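Local coordinates for uncharacterized protein (Streptococcus pneumoniae, PDB 3LFT), which probably serves as the substrate-binding protein of an ABC transporter and holds L-tryptophan between its two lobes, at residues 116-127 / 153-163; 214-222 / 227-235. All coordinates share one frame; numbering follows the deposited sequence. Where two conformers were deposited one is given.

How the contacts relate
Both contacts belong to the lobe that carries the four-stranded parallel sheet of this two-lobed binding protein, and their centres lie 14 Å apart. Contact 1 packs two helices on each other; contact 2 sets one edge strand of that sheet, 216-218, beside strand 230-233. Q122 connects them: while its helix packs on 153-163, its NE2 donates to V232 O at 3.0 Å, a probable hydrogen bond, and lies near S219 OG and S231 OG. Each contact also reaches toward the bound tryptophan at one end. The side chain of A220, a pocket residue in contact 2, is about 4 Å from the ligand, whereas that of H116 in contact 1 is about 9 Å away.

Contact 1: residues 116-127 / 153-163; sequences HNPAQQQVELIK and EFKAYAEKAGL
With CG anti to the backbone N (chi1 178°), the H116 ring is placed so that its NE2 comes up to E153, whose CG is anti to its carbonyl carbon (chi1 -68°) and whose extended chain carries the carboxylate out to meet it. H116 NE2 donates to the syn lone pair of E153 OE1 at 3.1 Å, a bent bond with the oxygen tilted out of the ring plane. A water at 2.7 Å from the same E153 OE1 also donates to N117 O, so this oxygen accepts two bonds and ties the loop before helix 119-127 to the other helix. One turn along from E153, the Y157 ring has Q120 CB over its face, 3.8 Å from the centroid, in a CH-pi contact. F154 fills a hole formed by A119, Q122, V123 and I126, knob into hole; I126 CD1 meets the ring edge in plane, at 3.8 Å from CZ. V123 divides its branches, CG2 reaching F154 CE1 and CG1 pressing on A161 CB at 3.5 Å. At the far end the bent chain of K127 brings NZ to A161 O at 2.8 Å, almost straight on to the carbonyl, where the Schellman motif at G162 ends the helix. The axes of helices 119-127 and 153-160 approach to 8.9 Å and cross at 41°. Beneath them lie I136 of strand 135-141 and V165 of strand 164-170, W191 stacks on F154, and strand 230-233 packs against helix 119-129.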
loop_
_atom_site.group_PDB
_atom_site.type_symbol
_atom_site.label_atom_id
_atom_site.label_comp_id
_atom_site.label_asym_id
_atom_site.label_seq_id
_atom_site.Cartn_x
_atom_site.Cartn_y
_atom_site.Cartn_z
ATOM N N HIS A 116 -1.376 -7.837 -0.926
ATOM C CA HIS A 116 -1.498 -8.110 -2.352
ATOM C C HIS A 116 -2.692 -7.355 -2.942
ATOM O O HIS A 116 -3.801 -7.410 -2.408
ATOM C CB HIS A 116 -1.688 -9.620 -2.551
ATOM C CG HIS A 116 -1.863 -10.012 -3.983
ATOM N ND1 HIS A 116 -3.094 -10.281 -4.544
ATOM C CD2 HIS A 116 -0.957 -10.146 -4.979
ATOM C CE1 HIS A 116 -2.935 -10.563 -5.828
ATOM N NE2 HIS A 116 -1.653 -10.486 -6.114
ATOM N N ASN A 117 -2.484 -6.650 -4.043
ATOM C CA ASN A 117 -3.583 -5.902 -4.654
ATOM C C ASN A 117 -4.589 -6.783 -5.383
ATOM O O ASN A 117 -4.197 -7.578 -6.236
ATOM C CB ASN A 117 -3.047 -4.866 -5.639
ATOM C CG ASN A 117 -4.146 -3.924 -6.114
ATOM O OD1 ASN A 117 -4.814 -3.282 -5.264
ATOM N ND2 ASN A 117 -4.373 -3.837 -7.424
ATOM N N PRO A 118 -5.895 -6.652 -5.064
ATOM C CA PRO A 118 -6.890 -7.539 -5.689
ATOM C C PRO A 118 -7.288 -7.032 -7.075
ATOM O O PRO A 118 -8.385 -6.496 -7.298
ATOM C CB PRO A 118 -8.059 -7.522 -4.699
ATOM C CG PRO A 118 -7.921 -6.293 -3.959
ATOM C CD PRO A 118 -6.462 -5.903 -3.928
ATOM N N ALA A 119 -6.376 -7.234 -8.019
ATOM C CA ALA A 119 -6.552 -6.717 -9.359
ATOM C C ALA A 119 -7.781 -7.277 -10.067
ATOM O O ALA A 119 -8.501 -6.533 -10.723
ATOM C CB ALA A 119 -5.297 -6.971 -10.192
ATOM N N GLN A 120 -7.989 -8.585 -9.989
ATOM C CA GLN A 120 -9.146 -9.185 -10.652
ATOM C C GLN A 120 -10.445 -8.542 -10.184
ATOM O O GLN A 120 -11.310 -8.184 -11.002
ATOM C CB GLN A 120 -9.176 -10.702 -10.435
ATOM C CG GLN A 120 -10.417 -11.385 -11.035
ATOM C CD GLN A 120 -10.438 -12.893 -10.843
ATOM O OE1 GLN A 120 -9.400 -13.520 -10.615
ATOM N NE2 GLN A 120 -11.625 -13.484 -10.935
ATOM N N GLN A 121 -10.575 -8.398 -8.871
ATOM C CA GLN A 121 -11.777 -7.781 -8.302
ATOM C C GLN A 121 -11.927 -6.322 -8.682
ATOM O O GLN A 121 -13.049 -5.845 -8.894
ATOM C CB GLN A 121 -11.829 -7.924 -6.786
ATOM C CG GLN A 121 -12.167 -9.309 -6.272
ATOM C CD GLN A 121 -12.061 -9.342 -4.770
ATOM O OE1 GLN A 121 -11.014 -9.692 -4.224
ATOM N NE2 GLN A 121 -13.129 -8.924 -4.084
ATOM N N GLN A 122 -10.818 -5.599 -8.806
ATOM C CA GLN A 122 -10.888 -4.211 -9.251
ATOM C C GLN A 122 -11.364 -4.132 -10.692
ATOM O O GLN A 122 -12.201 -3.277 -11.013
ATOM C CB GLN A 122 -9.536 -3.531 -9.077
ATOM C CG GLN A 122 -9.212 -3.303 -7.614
ATOM C CD GLN A 122 -7.795 -2.837 -7.369
ATOM O OE1 GLN A 122 -6.977 -2.767 -8.288
ATOM N NE2 GLN A 122 -7.494 -2.534 -6.117
ATOM N N VAL A 123 -10.825 -4.999 -11.556
ATOM C CA VAL A 123 -11.301 -5.035 -12.944
ATOM C C VAL A 123 -12.801 -5.341 -12.996
ATOM O O VAL A 123 -13.540 -4.669 -13.709
ATOM C CB VAL A 123 -10.469 -6.017 -13.802
ATOM C CG1 VAL A 123 -11.144 -6.281 -15.128
ATOM C CG2 VAL A 123 -9.077 -5.449 -14.019
ATOM N N GLU A 124 -13.242 -6.327 -12.218
ATOM C CA GLU A 124 -14.666 -6.678 -12.192
ATOM C C GLU A 124 -15.509 -5.481 -11.737
ATOM O O GLU A 124 -16.570 -5.225 -12.294
ATOM C CB GLU A 124 -14.926 -7.935 -11.338
ATOM C CG GLU A 124 -14.400 -9.224 -11.986
ATOM C CD GLU A 124 -14.185 -10.399 -11.021
ATOM O OE1 GLU A 124 -14.128 -10.210 -9.780
ATOM O OE2 GLU A 124 -14.039 -11.535 -11.524
ATOM N N LEU A 125 -15.024 -4.731 -10.753
ATOM C CA LEU A 125 -15.756 -3.557 -10.256
ATOM C C LEU A 125 -15.851 -2.464 -11.319
ATOM O O LEU A 125 -16.904 -1.842 -11.500
ATOM C CB LEU A 125 -15.095 -3.012 -8.992
ATOM C CG LEU A 125 -15.808 -1.823 -8.311
ATOM C CD1 LEU A 125 -17.230 -2.119 -7.864
ATOM C CD2 LEU A 125 -14.951 -1.365 -7.115
ATOM N N ILE A 126 -14.742 -2.225 -12.018
ATOM C CA ILE A 126 -14.747 -1.245 -13.100
ATOM C C ILE A 126 -15.772 -1.608 -14.182
ATOM O O ILE A 126 -16.533 -0.747 -14.641
ATOM C CB ILE A 126 -13.345 -1.078 -13.716
ATOM C CG1 ILE A 126 -12.395 -0.465 -12.667
ATOM C CG2 ILE A 126 -13.412 -0.195 -14.986
ATOM C CD1 ILE A 126 -10.901 -0.571 -13.039
ATOM N N LYS A 127 -15.784 -2.880 -14.582
ATOM C CA LYS A 127 -16.734 -3.377 -15.580
ATOM C C LYS A 127 -18.182 -3.232 -15.117
ATOM O O LYS A 127 -19.064 -2.945 -15.932
ATOM C CB LYS A 127 -16.452 -4.847 -15.893
ATOM C CG LYS A 127 -15.132 -5.111 -16.583
ATOM C CD LYS A 127 -15.089 -4.641 -18.033
ATOM C CE LYS A 127 -16.035 -5.441 -18.904
ATOM N NZ LYS A 127 -15.701 -5.214 -20.338
ATOM N N GLU A 153 0.070 -7.119 -13.265
ATOM C CA GLU A 153 -1.049 -8.013 -12.965
ATOM C C GLU A 153 -2.381 -7.398 -13.372
ATOM O O GLU A 153 -3.247 -8.060 -13.940
ATOM C CB GLU A 153 -1.034 -8.392 -11.476
ATOM C CG GLU A 153 0.140 -9.285 -11.074
ATOM C CD GLU A 153 0.026 -9.828 -9.661
ATOM O OE1 GLU A 153 -1.102 -9.858 -9.101
ATOM O OE2 GLU A 153 1.078 -10.236 -9.121
ATOM N N PHE A 154 -2.548 -6.115 -13.085
ATOM C CA PHE A 154 -3.774 -5.415 -13.442
ATOM C C PHE A 154 -3.981 -5.373 -14.950
ATOM O O PHE A 154 -5.068 -5.618 -15.433
ATOM C CB PHE A 154 -3.799 -4.007 -12.808
ATOM C CG PHE A 154 -5.054 -3.214 -13.119
ATOM C CD1 PHE A 154 -6.180 -3.328 -12.309
ATOM C CD2 PHE A 154 -5.103 -2.360 -14.218
ATOM C CE1 PHE A 154 -7.321 -2.584 -12.583
ATOM C CE2 PHE A 154 -6.239 -1.604 -14.494
ATOM C CZ PHE A 154 -7.366 -1.738 -13.677
ATOM N N LYS A 155 -2.917 -5.078 -15.679
ATOM C CA LYS A 155 -2.999 -5.011 -17.140
ATOM C C LYS A 155 -3.429 -6.362 -17.716
ATOM O O LYS A 155 -4.254 -6.425 -18.629
ATOM C CB LYS A 155 -1.647 -4.556 -17.713
ATOM C CG LYS A 155 -1.635 -4.206 -19.177
ATOM C CD LYS A 155 -0.242 -3.716 -19.580
ATOM C CE LYS A 155 -0.057 -3.662 -21.091
ATOM N NZ LYS A 155 -0.880 -2.604 -21.743
ATOM N N ALA A 156 -2.886 -7.443 -17.176
ATOM C CA ALA A 156 -3.235 -8.773 -17.677
ATOM C C ALA A 156 -4.731 -9.072 -17.480
ATOM O O ALA A 156 -5.418 -9.511 -18.404
ATOM C CB ALA A 156 -2.361 -9.839 -17.036
ATOM N N TYR A 157 -5.249 -8.778 -16.287
ATOM C CA TYR A 157 -6.674 -8.979 -16.013
ATOM C C TYR A 157 -7.577 -8.062 -16.818
ATOM O O TYR A 157 -8.621 -8.488 -17.327
ATOM C CB TYR A 157 -6.971 -8.814 -14.526
ATOM C CG TYR A 157 -6.672 -10.051 -13.727
ATOM C CD1 TYR A 157 -7.402 -11.226 -13.935
ATOM C CD2 TYR A 157 -5.665 -10.054 -12.762
ATOM C CE1 TYR A 157 -7.132 -12.372 -13.211
ATOM C CE2 TYR A 157 -5.382 -11.206 -12.030
ATOM C CZ TYR A 157 -6.125 -12.358 -12.261
ATOM O OH TYR A 157 -5.864 -13.505 -11.546
ATOM N N ALA A 158 -7.182 -6.799 -16.936
ATOM C CA ALA A 158 -7.980 -5.829 -17.676
ATOM C C ALA A 158 -8.131 -6.232 -19.133
ATOM O O ALA A 158 -9.222 -6.152 -19.695
ATOM C CB ALA A 158 -7.380 -4.453 -17.576
ATOM N N GLU A 159 -7.031 -6.674 -19.735
ATOM C CA GLU A 159 -7.045 -7.069 -21.140
ATOM C C GLU A 159 -8.006 -8.244 -21.371
ATOM O O GLU A 159 -8.776 -8.247 -22.347
ATOM C CB GLU A 159 -5.624 -7.394 -21.596
ATOM N N LYS A 160 -7.989 -9.219 -20.458
ATOM C CA LYS A 160 -8.899 -10.373 -20.515
ATOM C C LYS A 160 -10.379 -9.996 -20.442
ATOM O O LYS A 160 -11.235 -10.678 -21.040
ATOM C CB LYS A 160 -8.580 -11.384 -19.407
ATOM C CG LYS A 160 -7.496 -12.373 -19.768
ATOM C CD LYS A 160 -7.440 -13.505 -18.762
ATOM C CE LYS A 160 -6.285 -14.441 -19.067
ATOM N NZ LYS A 160 -6.398 -15.741 -18.334
ATOM N N ALA A 161 -10.661 -8.907 -19.729
ATOM C CA ALA A 161 -12.013 -8.387 -19.562
ATOM C C ALA A 161 -12.383 -7.384 -20.654
ATOM O O ALA A 161 -13.461 -6.786 -20.614
ATOM C CB ALA A 161 -12.176 -7.761 -18.183
ATOM N N GLY A 162 -11.489 -7.204 -21.622
ATOM C CA GLY A 162 -11.764 -6.376 -22.780
ATOM C C GLY A 162 -11.493 -4.899 -22.612
ATOM O O GLY A 162 -12.010 -4.082 -23.377
ATOM N N LEU A 163 -10.663 -4.562 -21.628
ATOM C CA LEU A 163 -10.242 -3.187 -21.396
ATOM C C LEU A 163 -8.816 -2.982 -21.893
ATOM O O LEU A 163 -8.075 -3.944 -22.089
ATOM C CB LEU A 163 -10.307 -2.869 -19.900
ATOM C CG LEU A 163 -11.702 -2.913 -19.279
ATOM C CD1 LEU A 163 -11.599 -2.909 -17.772
ATOM C CD2 LEU A 163 -12.534 -1.725 -19.751
HETATM O O HOH W 1 -2.012 -7.537 -8.018
#

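Contact 2: residues 214-222 / 227-235; sequences KPIYPSATA and GGLASVVID
Y217 lies along A230 and L229, the residue just before strand 230-233, from CB to hydroxyl. Its CG is anti to the carbonyl carbon (chi1 -73°), which lays the ring beside A230 O and L229. CB lies 3.6 Å from A230 O, and CD1 comes closer to that same oxygen, at 3.3 Å; CE1 then passes to A230 CB, and CZ and OH meet L229 CD2, the latter at 3.6 Å. The tyrosine and leucine lie side by side and point the same way, while the hydroxyl bonds to T130 beyond the pair. A230 O has no hydrogen-bond partner, although Y217 CA offers it a CA-H...O contact at 3.2 Å. The two strands run nearly parallel, 16° apart, at the boundary between two sheets: 216-218 is an edge strand of the four-stranded parallel sheet and 230-233 an outermost strand of a small mixed one. L229 N to I216 O, at 2.8 Å, is the direct hydrogen bond between the segments. Further along, one water joins Y217 O, S219 OG and S231 OG, and S219 OG also bonds to V192 O. V233 sets CG1 against A220, one of the residues lining the tryptophan pocket, and CG2 3.3 Å from T221 OG1, where another water links that hydroxyl to I234 O.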
loop_
_atom_site.group_PDB
_atom_site.type_symbol
_atom_site.label_atom_id
_atom_site.label_comp_id
_atom_site.label_asym_id
_atom_site.label_seq_id
_atom_site.Cartn_x
_atom_site.Cartn_y
_atom_site.Cartn_z
ATOM N N LYS A 214 -13.189 12.343 -15.052
ATOM C CA LYS A 214 -13.024 10.916 -15.297
ATOM C C LYS A 214 -13.147 10.220 -13.959
ATOM O O LYS A 214 -12.670 10.735 -12.959
ATOM C CB LYS A 214 -11.637 10.600 -15.855
ATOM C CG LYS A 214 -11.270 11.330 -17.120
ATOM C CD LYS A 214 -12.411 11.312 -18.114
ATOM C CE LYS A 214 -12.141 12.299 -19.219
ATOM N NZ LYS A 214 -13.065 12.058 -20.333
ATOM N N PRO A 215 -13.760 9.033 -13.923
ATOM C CA PRO A 215 -13.740 8.309 -12.645
ATOM C C PRO A 215 -12.331 7.851 -12.277
ATOM O O PRO A 215 -11.553 7.451 -13.155
ATOM C CB PRO A 215 -14.615 7.092 -12.928
ATOM C CG PRO A 215 -14.606 6.941 -14.406
ATOM C CD PRO A 215 -14.508 8.315 -14.966
ATOM N N ILE A 216 -12.026 7.897 -10.985
ATOM C CA ILE A 216 -10.750 7.426 -10.445
ATOM C C ILE A 216 -11.017 6.190 -9.601
ATOM O O ILE A 216 -11.914 6.189 -8.732
ATOM C CB ILE A 216 -10.062 8.495 -9.582
ATOM C CG1 ILE A 216 -9.939 9.822 -10.331
ATOM C CG2 ILE A 216 -8.674 8.034 -9.158
ATOM C CD1 ILE A 216 -9.687 11.008 -9.376
ATOM N N TYR A 217 -10.248 5.135 -9.861
ATOM C CA TYR A 217 -10.295 3.904 -9.074
ATOM C C TYR A 217 -8.947 3.727 -8.355
ATOM O O TYR A 217 -8.046 3.043 -8.864
ATOM C CB TYR A 217 -10.553 2.716 -9.993
ATOM C CG TYR A 217 -11.958 2.607 -10.539
ATOM C CD1 TYR A 217 -12.917 1.868 -9.844
ATOM C CD2 TYR A 217 -12.334 3.194 -11.753
ATOM C CE1 TYR A 217 -14.198 1.701 -10.351
ATOM C CE2 TYR A 217 -13.647 3.041 -12.255
ATOM C CZ TYR A 217 -14.553 2.303 -11.536
ATOM O OH TYR A 217 -15.832 2.111 -12.015
ATOM N N PRO A 218 -8.789 4.351 -7.177
ATOM C CA PRO A 218 -7.485 4.359 -6.499
ATOM C C PRO A 218 -7.484 3.321 -5.381
ATOM O O PRO A 218 -8.450 3.215 -4.614
ATOM C CB PRO A 218 -7.403 5.773 -5.941
ATOM C CG PRO A 218 -8.866 6.109 -5.580
ATOM C CD PRO A 218 -9.746 5.264 -6.514
ATOM N N SER A 219 -6.391 2.561 -5.268
ATOM C CA SER A 219 -6.329 1.377 -4.393
ATOM C C SER A 219 -6.101 1.659 -2.918
ATOM O O SER A 219 -5.190 1.086 -2.292
ATOM C CB SER A 219 -5.278 0.403 -4.938
ATOM O OG SER A 219 -5.584 0.044 -6.271
ATOM N N ALA A 220 -6.922 2.541 -2.345
ATOM C CA ALA A 220 -6.955 2.747 -0.897
ATOM C C ALA A 220 -8.217 3.452 -0.486
ATOM O O ALA A 220 -8.667 4.374 -1.169
ATOM C CB ALA A 220 -5.764 3.587 -0.431
ATOM N N THR A 221 -8.778 3.037 0.648
ATOM C CA THR A 221 -9.906 3.730 1.255
ATOM C C THR A 221 -9.610 5.201 1.426
ATOM O O THR A 221 -10.456 6.029 1.134
ATOM C CB THR A 221 -10.286 3.087 2.595
ATOM O OG1 THR A 221 -10.687 1.734 2.338
ATOM C CG2 THR A 221 -11.414 3.823 3.302
ATOM N N ALA A 222 -8.395 5.514 1.872
ATOM C CA ALA A 222 -8.019 6.893 2.115
ATOM C C ALA A 222 -8.046 7.756 0.853
ATOM O O ALA A 222 -8.270 8.957 0.954
ATOM C CB ALA A 222 -6.657 6.953 2.769
ATOM N N GLY A 227 -12.075 11.674 -2.896
ATOM C CA GLY A 227 -12.516 12.031 -4.248
ATOM C C GLY A 227 -12.424 10.910 -5.268
ATOM O O GLY A 227 -12.819 11.095 -6.425
ATOM N N GLY A 228 -11.903 9.752 -4.890
ATOM C CA GLY A 228 -11.964 8.608 -5.798
ATOM C C GLY A 228 -13.373 8.053 -5.864
ATOM O O GLY A 228 -14.191 8.301 -4.962
ATOM N N LEU A 229 -13.677 7.316 -6.929
ATOM C CA LEU A 229 -14.984 6.718 -7.102
ATOM C C LEU A 229 -15.145 5.447 -6.269
ATOM O O LEU A 229 -16.110 5.317 -5.510
ATOM C CB LEU A 229 -15.218 6.425 -8.582
ATOM C CG LEU A 229 -16.455 5.566 -8.891
ATOM C CD1 LEU A 229 -17.733 6.262 -8.456
ATOM C CD2 LEU A 229 -16.513 5.187 -10.370
ATOM N N ALA A 230 -14.206 4.511 -6.420
ATOM C CA ALA A 230 -14.354 3.211 -5.796
ATOM C C ALA A 230 -13.057 2.448 -5.946
ATOM O O ALA A 230 -12.172 2.802 -6.732
ATOM C CB ALA A 230 -15.489 2.429 -6.482
ATOM N N SER A 231 -12.929 1.397 -5.145
ATOM C CA SER A 231 -11.849 0.439 -5.293
ATOM C C SER A 231 -12.199 -0.869 -4.588
ATOM O O SER A 231 -13.312 -1.025 -4.078
ATOM C CB SER A 231 -10.512 1.007 -4.790
ATOM O OG SER A 231 -9.450 0.134 -5.152
ATOM N N VAL A 232 -11.235 -1.785 -4.552
ATOM C CA VAL A 232 -11.306 -3.015 -3.747
ATOM C C VAL A 232 -10.015 -3.029 -2.943
ATOM O O VAL A 232 -8.926 -2.958 -3.531
ATOM C CB VAL A 232 -11.458 -4.281 -4.602
ATOM C CG1 VAL A 232 -11.634 -5.490 -3.704
ATOM C CG2 VAL A 232 -12.650 -4.125 -5.570
ATOM N N VAL A 233 -10.142 -3.085 -1.617
ATOM C CA VAL A 233 -9.020 -2.752 -0.740
ATOM C C VAL A 233 -8.926 -3.679 0.452
ATOM O O VAL A 233 -9.911 -4.273 0.876
ATOM C CB VAL A 233 -9.117 -1.280 -0.231
ATOM C CG1 VAL A 233 -9.056 -0.309 -1.419
ATOM C CG2 VAL A 233 -10.403 -1.057 0.565
ATOM N N ILE A 234 -7.711 -3.762 0.973
ATOM C CA ILE A 234 -7.450 -4.516 2.190
ATOM C C ILE A 234 -7.562 -3.594 3.389
ATOM O O ILE A 234 -7.285 -2.388 3.297
ATOM C CB ILE A 234 -6.072 -5.112 2.135
ATOM C CG1 ILE A 234 -6.026 -6.113 0.997
ATOM C CG2 ILE A 234 -5.711 -5.796 3.442
ATOM C CD1 ILE A 234 -4.662 -6.266 0.473
ATOM N N ASP A 235 -7.987 -4.151 4.522
ATOM C CA ASP A 235 -8.169 -3.360 5.743
ATOM C C ASP A 235 -6.808 -2.975 6.340
ATOM O O ASP A 235 -6.027 -3.842 6.739
ATOM C CB ASP A 235 -9.028 -4.176 6.719
ATOM C CG ASP A 235 -9.411 -3.428 7.973
ATOM O OD1 ASP A 235 -8.522 -3.023 8.742
ATOM O OD2 ASP A 235 -10.630 -3.326 8.245
HETATM O O HOH W 2 -13.393 9.815 -9.164
HETATM O O HOH W 3 -8.108 0.501 -7.484
HETATM O O HOH W 4 -9.106 -0.087 3.859
#